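Local coordinates for protein 2-(acetamidomethylene)succinate hydrolase (Mesorhizobium loti, PDB 3KXP) that catalyses the last step of vitamin B6 degradation, hydrolysing (E)-2-(acetamidomethylene)succinate to succinic semialdehyde, acetate, ammonia and carbon dioxide as a homodimeric alpha/beta hydrolase, at residues 119-124 against 148-153; 161-166 against 257-262; 168-173 against 274-279. All coordinates share one frame; numbering follows the deposited sequence.

Interaction 1 of 3, residues 119-124 against 148-153; sequences DYADDI and SVTAAA
Ala121 and Ala151 face each other where helix segments 119-124 and 148-153 cross at -64°, their axes 8.3 Å apart at closest approach and the two CA atoms separated by 4.7 Å. Two small residues at this point allow the close approach of the backbones. The methyl of Ala121 meets Thr150, CB to CG2 at 3.7 Å, and also lies near the backbone N of Ala151. In Thr150, chi1 of -61° puts OG1 anti to the carbonyl carbon, which leaves CG2 anti to the backbone N and facing Ala121; OG1 bonds back to Arg146 O, one turn earlier.

One turn on, Ile124 lies against the methyl of Ala151 with CB, CG2 and CD1, the last at 4.1 Å from Ala151 CB. Its CD1 continues to the backbone N of Ser148, also at 4.1 Å. Ser148 OG is satisfied by Gly144 O, within the putative nucleophile elbow that carries Ser142.

No hydrogen bond joins the segments. The contact is methyl against methyl and backbone, with both hydroxyls turned to carbonyls of helix 143-154, so between these two segments the fit is apolar, while Asp122 adds a salt bridge to Lys154 at the end of the second helix.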
loop_
_atom_site.group_PDB
_atom_site.type_symbol
_atom_site.label_atom_id
_atom_site.label_comp_id
_atom_site.label_asym_id
_atom_site.label_seq_id
_atom_site.Cartn_x
_atom_site.Cartn_y
_atom_site.Cartn_z
ATOM N N ASP A 119 13.914 -21.113 -11.268
ATOM C CA ASP A 119 13.723 -21.301 -12.701
ATOM C C ASP A 119 12.794 -20.227 -13.245
ATOM O O ASP A 119 13.160 -19.515 -14.177
ATOM C CB ASP A 119 13.152 -22.692 -12.986
ATOM C CG ASP A 119 14.073 -23.802 -12.511
ATOM O OD1 ASP A 119 15.251 -23.804 -12.937
ATOM O OD2 ASP A 119 13.630 -24.667 -11.717
ATOM N N TYR A 120 11.606 -20.093 -12.660
ATOM C CA TYR A 120 10.655 -19.081 -13.117
ATOM C C TYR A 120 11.178 -17.663 -12.894
ATOM O O TYR A 120 10.898 -16.751 -13.689
ATOM C CB TYR A 120 9.310 -19.205 -12.389
ATOM C CG TYR A 120 8.419 -20.347 -12.817
ATOM C CD1 TYR A 120 8.480 -21.582 -12.174
ATOM C CD2 TYR A 120 7.472 -20.173 -13.828
ATOM C CE1 TYR A 120 7.615 -22.618 -12.519
ATOM C CE2 TYR A 120 6.601 -21.200 -14.182
ATOM C CZ TYR A 120 6.678 -22.421 -13.523
ATOM O OH TYR A 120 5.833 -23.451 -13.881
ATOM N N ALA A 121 11.915 -17.474 -11.803
ATOM C CA ALA A 121 12.466 -16.161 -11.473
ATOM C C ALA A 121 13.511 -15.724 -12.504
ATOM O O ALA A 121 13.517 -14.571 -12.947
ATOM C CB ALA A 121 13.079 -16.186 -10.070
ATOM N N ASP A 122 14.392 -16.646 -12.886
ATOM C CA ASP A 122 15.410 -16.326 -13.871
ATOM C C ASP A 122 14.752 -16.032 -15.217
ATOM O O ASP A 122 15.255 -15.209 -15.990
ATOM C CB ASP A 122 16.424 -17.470 -14.011
ATOM C CG ASP A 122 17.252 -17.683 -12.744
ATOM O OD1 ASP A 122 17.427 -16.716 -11.968
ATOM O OD2 ASP A 122 17.739 -18.813 -12.529
ATOM N N ASP A 123 13.628 -16.690 -15.500
ATOM C CA ASP A 123 12.921 -16.441 -16.756
ATOM C C ASP A 123 12.494 -14.986 -16.829
ATOM O O ASP A 123 12.553 -14.369 -17.889
ATOM C CB ASP A 123 11.670 -17.312 -16.877
ATOM C CG ASP A 123 11.976 -18.723 -17.316
ATOM O OD1 ASP A 123 11.063 -19.569 -17.233
ATOM O OD2 ASP A 123 13.118 -18.989 -17.746
ATOM N N ILE A 124 12.057 -14.447 -15.694
ATOM C CA ILE A 124 11.596 -13.062 -15.617
ATOM C C ILE A 124 12.735 -12.074 -15.863
ATOM O O ILE A 124 12.581 -11.118 -16.617
ATOM C CB ILE A 124 10.927 -12.782 -14.238
ATOM C CG1 ILE A 124 9.708 -13.699 -14.085
ATOM C CG2 ILE A 124 10.523 -11.307 -14.120
ATOM C CD1 ILE A 124 8.945 -13.530 -12.793
ATOM N N SER A 148 7.251 -13.476 -9.078
ATOM C CA SER A 148 7.630 -12.069 -9.097
ATOM C C SER A 148 8.393 -11.615 -7.856
ATOM O O SER A 148 9.392 -10.910 -7.970
ATOM C CB SER A 148 6.400 -11.189 -9.290
ATOM O OG SER A 148 5.854 -11.373 -10.579
ATOM N N VAL A 149 7.936 -12.010 -6.673
ATOM C CA VAL A 149 8.621 -11.603 -5.452
ATOM C C VAL A 149 10.019 -12.227 -5.389
ATOM O O VAL A 149 10.965 -11.589 -4.921
ATOM C CB VAL A 149 7.807 -11.984 -4.203
ATOM C CG1 VAL A 149 8.556 -11.566 -2.937
ATOM C CG2 VAL A 149 6.436 -11.307 -4.258
ATOM N N THR A 150 10.153 -13.466 -5.868
ATOM C CA THR A 150 11.456 -14.133 -5.882
ATOM C C THR A 150 12.377 -13.363 -6.839
ATOM O O THR A 150 13.537 -13.104 -6.531
ATOM C CB THR A 150 11.339 -15.597 -6.362
ATOM O OG1 THR A 150 10.482 -16.324 -5.474
ATOM C CG2 THR A 150 12.711 -16.270 -6.379
ATOM N N ALA A 151 11.835 -12.976 -7.988
ATOM C CA ALA A 151 12.590 -12.232 -8.988
ATOM C C ALA A 151 13.056 -10.879 -8.450
ATOM O O ALA A 151 14.222 -10.512 -8.596
ATOM C CB ALA A 151 11.736 -12.030 -10.240
ATOM N N ALA A 152 12.135 -10.143 -7.840
ATOM C CA ALA A 152 12.429 -8.827 -7.283
ATOM C C ALA A 152 13.535 -8.872 -6.229
ATOM O O ALA A 152 14.373 -7.974 -6.149
ATOM C CB ALA A 152 11.162 -8.230 -6.679
ATOM N N ALA A 153 13.527 -9.920 -5.418
ATOM C CA ALA A 153 14.521 -10.073 -4.369
ATOM C C ALA A 153 15.882 -10.479 -4.928
ATOM O O ALA A 153 16.918 -10.191 -4.329
ATOM C CB ALA A 153 14.043 -11.109 -3.352
#

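Interaction 2 of 3, residues 161-166 against 257-262; sequences SVVAID and PVLIVR
Val162 and Val258 are paired, as are Val163 with Leu259, Ala164 with Ile260 and Ile165 with Val261, in two neighbouring parallel strands of the central sheet of the alpha/beta hydrolase fold. The strand axes approach to 4.7 Å, their directions 11° apart.

Five backbone hydrogen bonds alternate between the strands. Val162 N donates to Pro257 O, Leu259 N to Val162 O at 2.8 Å, Ala164 N to Leu259 O, Val261 N to Ala164 O and Asp166 N to Val261 O at 2.7 Å. The bond from Val261 N to Ala164 O is nearly straight at hydrogen (174°), yet its donor stands 37° out of the carbonyl plane. CA-H...O contacts add to the ladder, with Val258 CA 3.3 Å from Val162 O.

Apolar packing is divided between the two sheet faces. On one, Val162 CB meets Val258 CG2 at 4.1 Å and Ala164 CB lies near Val258 CG1, under helix 143-154. On the other, Val163 CG1 touches both Leu259 CD2 and Val261 CG2, and Ile165 CG1 lies against Val261 CB; Phe311 of helix 301-313 covers Val163 and Leu259, and Leu259 also packs on Pro285 of the second subunit.

The polar side chains stand at the C-terminal end, where Asp166, assigned as an active-site residue with Ser142 and His294, follows the strand. Its OD2 accepts bonds from His294 ND1 and Ser266 OG, whereas OD1 receives Gly263 N. The guanidinium of Arg262 is directed to Val269 O, and Arg262 meets the carboxylate through its CA and the first part of its side chain, with Asp166 OD1 3.4 Å from Arg262 CA and 3.6 Å from Arg262 CG.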
loop_
_atom_site.group_PDB
_atom_site.type_symbol
_atom_site.label_atom_id
_atom_site.label_comp_id
_atom_site.label_asym_id
_atom_site.label_seq_id
_atom_site.Cartn_x
_atom_site.Cartn_y
_atom_site.Cartn_z
ATOM N N SER A 161 8.631 -2.594 -8.921
ATOM C CA SER A 161 7.714 -2.934 -7.847
ATOM C C SER A 161 6.908 -4.174 -8.193
ATOM O O SER A 161 6.800 -4.559 -9.361
ATOM C CB SER A 161 6.760 -1.770 -7.590
ATOM O OG SER A 161 6.118 -1.386 -8.790
ATOM N N VAL A 162 6.328 -4.788 -7.171
ATOM C CA VAL A 162 5.539 -5.990 -7.361
ATOM C C VAL A 162 4.165 -5.918 -6.720
ATOM O O VAL A 162 4.000 -5.370 -5.632
ATOM C CB VAL A 162 6.235 -7.216 -6.752
ATOM C CG1 VAL A 162 5.370 -8.457 -6.953
ATOM C CG2 VAL A 162 7.602 -7.397 -7.366
ATOM N N VAL A 163 3.183 -6.474 -7.413
ATOM C CA VAL A 163 1.832 -6.572 -6.896
ATOM C C VAL A 163 1.649 -8.085 -6.790
ATOM O O VAL A 163 1.359 -8.750 -7.787
ATOM C CB VAL A 163 0.788 -5.999 -7.866
ATOM C CG1 VAL A 163 -0.598 -6.303 -7.353
ATOM C CG2 VAL A 163 0.972 -4.482 -8.015
ATOM N N ALA A 164 1.861 -8.619 -5.588
ATOM C CA ALA A 164 1.744 -10.049 -5.322
ATOM C C ALA A 164 0.313 -10.455 -4.949
ATOM O O ALA A 164 -0.086 -10.370 -3.787
ATOM C CB ALA A 164 2.702 -10.439 -4.203
ATOM N N ILE A 165 -0.443 -10.922 -5.936
ATOM C CA ILE A 165 -1.830 -11.323 -5.712
ATOM C C ILE A 165 -2.028 -12.769 -5.255
ATOM O O ILE A 165 -1.897 -13.706 -6.040
ATOM C CB ILE A 165 -2.681 -11.120 -6.992
ATOM C CG1 ILE A 165 -2.594 -9.658 -7.453
ATOM C CG2 ILE A 165 -4.131 -11.519 -6.720
ATOM C CD1 ILE A 165 -3.417 -9.357 -8.708
ATOM N N ASP A 166 -2.345 -12.922 -3.975
ATOM C CA ASP A 166 -2.646 -14.203 -3.339
ATOM C C ASP A 166 -1.601 -15.313 -3.250
ATOM O O ASP A 166 -1.860 -16.450 -3.663
ATOM C CB ASP A 166 -3.927 -14.785 -3.941
ATOM C CG ASP A 166 -4.893 -15.280 -2.875
ATOM O OD1 ASP A 166 -5.363 -14.442 -2.076
ATOM O OD2 ASP A 166 -5.176 -16.497 -2.817
ATOM N N PRO A 257 9.434 -2.173 -3.554
ATOM C CA PRO A 257 8.035 -2.106 -3.104
ATOM C C PRO A 257 7.209 -3.326 -3.503
ATOM O O PRO A 257 7.252 -3.768 -4.652
ATOM C CB PRO A 257 7.515 -0.835 -3.773
ATOM C CG PRO A 257 8.754 0.013 -3.888
ATOM C CD PRO A 257 9.780 -0.986 -4.354
ATOM N N VAL A 258 6.457 -3.861 -2.547
ATOM C CA VAL A 258 5.599 -5.009 -2.799
ATOM C C VAL A 258 4.233 -4.820 -2.148
ATOM O O VAL A 258 4.128 -4.629 -0.938
ATOM C CB VAL A 258 6.227 -6.309 -2.263
ATOM C CG1 VAL A 258 5.266 -7.489 -2.468
ATOM C CG2 VAL A 258 7.552 -6.566 -2.973
ATOM N N LEU A 259 3.185 -4.849 -2.961
ATOM C CA LEU A 259 1.831 -4.718 -2.459
ATOM C C LEU A 259 1.289 -6.139 -2.313
ATOM O O LEU A 259 1.313 -6.915 -3.264
ATOM C CB LEU A 259 0.967 -3.942 -3.445
ATOM C CG LEU A 259 -0.529 -3.885 -3.109
ATOM C CD1 LEU A 259 -0.765 -2.936 -1.931
ATOM C CD2 LEU A 259 -1.308 -3.397 -4.333
ATOM N N ILE A 260 0.816 -6.486 -1.124
ATOM C CA ILE A 260 0.277 -7.821 -0.906
ATOM C C ILE A 260 -1.238 -7.771 -1.037
ATOM O O ILE A 260 -1.906 -6.992 -0.350
ATOM C CB ILE A 260 0.624 -8.354 0.494
ATOM C CG1 ILE A 260 2.140 -8.378 0.688
ATOM C CG2 ILE A 260 0.063 -9.753 0.662
ATOM C CD1 ILE A 260 2.567 -8.742 2.103
ATOM N N VAL A 261 -1.778 -8.589 -1.933
ATOM C CA VAL A 261 -3.217 -8.632 -2.128
ATOM C C VAL A 261 -3.718 -10.023 -1.791
ATOM O O VAL A 261 -3.190 -11.014 -2.298
ATOM C CB VAL A 261 -3.606 -8.302 -3.583
ATOM C CG1 VAL A 261 -5.102 -8.459 -3.766
ATOM C CG2 VAL A 261 -3.191 -6.876 -3.919
ATOM N N ARG A 262 -4.711 -10.099 -0.907
ATOM C CA ARG A 262 -5.286 -11.388 -0.536
ATOM C C ARG A 262 -6.784 -11.344 -0.732
ATOM O O ARG A 262 -7.409 -10.293 -0.583
ATOM C CB ARG A 262 -5.023 -11.748 0.935
ATOM C CG ARG A 262 -5.530 -13.159 1.275
ATOM C CD ARG A 262 -5.536 -13.496 2.754
ATOM N NE ARG A 262 -6.802 -13.111 3.361
ATOM C CZ ARG A 262 -7.782 -13.946 3.695
ATOM N NH1 ARG A 262 -7.668 -15.254 3.498
ATOM N NH2 ARG A 262 -8.893 -13.457 4.215
#

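Interaction 3 of 3, residues 168-173 against 274-279; sequences TPYIET and LAKTSR
Tyr170 lays one ring face against the base of the Lys276 side chain. Lys276 CB sits over that face, offset toward the rim, 3.8 Å from the ring centroid and 23° off the ring normal, a CH-pi contact in which CD1 is the ring atom approached most closely (3.5 Å). The lysine chain is extended beyond CG, and its CD passes 4.0 Å from Tyr170 CG. Thr277 OG1 lies at the ring edge, in plane.

Beside the ring, Thr277 fits against the two residues before the tyrosine. Its OG1 is 3.2 Å from Thr168 CB and 3.3 Å from Pro169 CD, and its CG2 rests on the same proline carbon, the two side chains crossing at about a right angle. Thr277 OG1 is anti to its own carbonyl carbon (chi1 -59°), beside the backbone N, and bonds to Ala273 O one turn earlier in helix 271-280.

A water extends the contact past the ring: it donates to Lys276 O at 2.9 Å and makes a weak bond with Tyr170 OH. On the loop side, Thr168 OG1, set between its backbone N and carbonyl carbon (chi1 62°), donates to Pro169 O at 3.0 Å on an in-plane lone pair, tying together the backbone that leads into Tyr170.

Farther out, Tyr251 of helix 248-253 covers Thr168 and Pro169, Val248 touches Pro169 and Tyr170, and Ile260 of strand 258-263 lies beneath Thr168 and Thr277. The arrangement joins helix 271-280 to the loop after strand 159-165, just beyond the active-site Asp166. Here the acid follows the strand next after that of the nucleophile, one earlier than in most members, and the loop carries the chain into the helices inserted before strand 258-263 of the alpha/beta hydrolase fold.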
loop_
_atom_site.group_PDB
_atom_site.type_symbol
_atom_site.label_atom_id
_atom_site.label_comp_id
_atom_site.label_asym_id
_atom_site.label_seq_id
_atom_site.Cartn_x
_atom_site.Cartn_y
_atom_site.Cartn_z
ATOM N N THR A 168 1.698 -15.819 -0.384
ATOM C CA THR A 168 2.637 -15.340 0.614
ATOM C C THR A 168 3.360 -16.531 1.231
ATOM O O THR A 168 3.096 -17.681 0.879
ATOM C CB THR A 168 1.873 -14.641 1.745
ATOM O OG1 THR A 168 1.011 -15.602 2.376
ATOM C CG2 THR A 168 1.024 -13.482 1.200
ATOM N N PRO A 169 4.287 -16.270 2.158
ATOM C CA PRO A 169 4.976 -17.401 2.776
ATOM C C PRO A 169 3.992 -17.937 3.812
ATOM O O PRO A 169 2.890 -17.397 3.951
ATOM C CB PRO A 169 6.192 -16.754 3.449
ATOM C CG PRO A 169 6.325 -15.393 2.784
ATOM C CD PRO A 169 4.894 -14.994 2.571
ATOM N N TYR A 170 4.377 -18.991 4.524
ATOM C CA TYR A 170 3.545 -19.564 5.580
ATOM C C TYR A 170 2.249 -20.267 5.174
ATOM O O TYR A 170 1.429 -20.581 6.036
ATOM C CB TYR A 170 3.203 -18.487 6.613
ATOM C CG TYR A 170 4.392 -17.715 7.123
ATOM C CD1 TYR A 170 4.557 -16.362 6.809
ATOM C CD2 TYR A 170 5.362 -18.335 7.916
ATOM C CE1 TYR A 170 5.667 -15.646 7.275
ATOM C CE2 TYR A 170 6.474 -17.629 8.388
ATOM C CZ TYR A 170 6.622 -16.288 8.063
ATOM O OH TYR A 170 7.731 -15.604 8.510
ATOM N N ILE A 171 2.042 -20.512 3.886
ATOM C CA ILE A 171 0.832 -21.206 3.453
ATOM C C ILE A 171 0.836 -22.593 4.101
ATOM O O ILE A 171 1.853 -23.284 4.080
ATOM C CB ILE A 171 0.805 -21.346 1.924
ATOM C CG1 ILE A 171 0.765 -19.950 1.291
ATOM C CG2 ILE A 171 -0.387 -22.185 1.494
ATOM C CD1 ILE A 171 0.799 -19.954 -0.219
ATOM N N GLU A 172 -0.287 -23.003 4.684
ATOM C CA GLU A 172 -0.339 -24.308 5.343
ATOM C C GLU A 172 -0.332 -25.498 4.394
ATOM O O GLU A 172 -0.851 -25.435 3.279
ATOM C CB GLU A 172 -1.546 -24.401 6.286
ATOM C CG GLU A 172 -2.832 -23.866 5.710
ATOM C CD GLU A 172 -3.065 -22.392 6.024
ATOM O OE1 GLU A 172 -3.808 -21.756 5.252
ATOM O OE2 GLU A 172 -2.535 -21.877 7.039
ATOM N N THR A 173 0.273 -26.584 4.860
ATOM C CA THR A 173 0.390 -27.817 4.092
ATOM C C THR A 173 -0.917 -28.283 3.446
ATOM O O THR A 173 -0.937 -28.672 2.276
ATOM C CB THR A 173 0.931 -28.951 4.984
ATOM O OG1 THR A 173 2.212 -28.577 5.500
ATOM C CG2 THR A 173 1.074 -30.241 4.189
ATOM N N LEU A 274 -1.466 -14.557 6.086
ATOM C CA LEU A 274 -1.213 -13.147 5.800
ATOM C C LEU A 274 -0.737 -12.426 7.048
ATOM O O LEU A 274 0.123 -11.550 6.972
ATOM C CB LEU A 274 -2.466 -12.442 5.271
ATOM C CG LEU A 274 -2.273 -10.924 5.059
ATOM C CD1 LEU A 274 -1.218 -10.676 3.978
ATOM C CD2 LEU A 274 -3.586 -10.266 4.663
ATOM N N ALA A 275 -1.295 -12.795 8.199
ATOM C CA ALA A 275 -0.906 -12.167 9.459
ATOM C C ALA A 275 0.577 -12.400 9.765
ATOM O O ALA A 275 1.278 -11.486 10.197
ATOM C CB ALA A 275 -1.769 -12.701 10.601
ATOM N N LYS A 276 1.051 -13.622 9.539
ATOM C CA LYS A 276 2.453 -13.954 9.786
ATOM C C LYS A 276 3.337 -13.214 8.794
ATOM O O LYS A 276 4.390 -12.687 9.159
ATOM C CB LYS A 276 2.680 -15.461 9.654
ATOM C CG LYS A 276 1.876 -16.293 10.638
ATOM C CD LYS A 276 2.023 -17.778 10.357
ATOM C CE LYS A 276 1.079 -18.597 11.229
ATOM N NZ LYS A 276 1.162 -20.064 10.942
ATOM N N THR A 277 2.901 -13.170 7.537
ATOM C CA THR A 277 3.650 -12.477 6.494
ATOM C C THR A 277 3.830 -11.013 6.895
ATOM O O THR A 277 4.947 -10.493 6.878
ATOM C CB THR A 277 2.918 -12.540 5.130
ATOM O OG1 THR A 277 2.728 -13.910 4.745
ATOM C CG2 THR A 277 3.728 -11.832 4.055
ATOM N N SER A 278 2.730 -10.354 7.258
ATOM C CA SER A 278 2.783 -8.956 7.668
ATOM C C SER A 278 3.679 -8.747 8.883
ATOM O O SER A 278 4.293 -7.705 9.027
ATOM C CB SER A 278 1.379 -8.426 7.967
ATOM O OG SER A 278 0.692 -8.138 6.762
ATOM N N ARG A 279 3.756 -9.737 9.762
ATOM C CA ARG A 279 4.610 -9.618 10.937
ATOM C C ARG A 279 6.083 -9.728 10.506
ATOM O O ARG A 279 6.970 -9.141 11.124
ATOM C CB ARG A 279 4.261 -10.718 11.939
ATOM C CG ARG A 279 5.107 -10.717 13.188
ATOM C CD ARG A 279 4.628 -11.816 14.125
ATOM N NE ARG A 279 3.184 -11.729 14.326
ATOM C CZ ARG A 279 2.332 -12.716 14.068
ATOM N NH1 ARG A 279 2.773 -13.876 13.597
ATOM N NH2 ARG A 279 1.033 -12.539 14.274
HETATM O O HOH W 1 6.260 -14.245 10.771
#

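How the interactions relate
From the N terminus, interaction 1 closes first, bringing helix 117-131 against helix 143-154 around strand 136-141. It is complete before interaction 2 opens on the next strand, 159-165, so the two are in series; they still touch, because Ser148, Val149 and Ala152 pack on Val162 and Ala164. Interactions 2 and 3 cross, closing loops of about 90 and 100 residues: the chain passes 161-166 and 168-173, makes a long excursion, about half of it helical, and returns through 257-262 and then 274-279. Ile260 connects these two contacts. Interactions 1 and 3 do not touch. Together they join two helices, two neighbouring strands of the sheet, and the loop after Asp166 to helix 271-280.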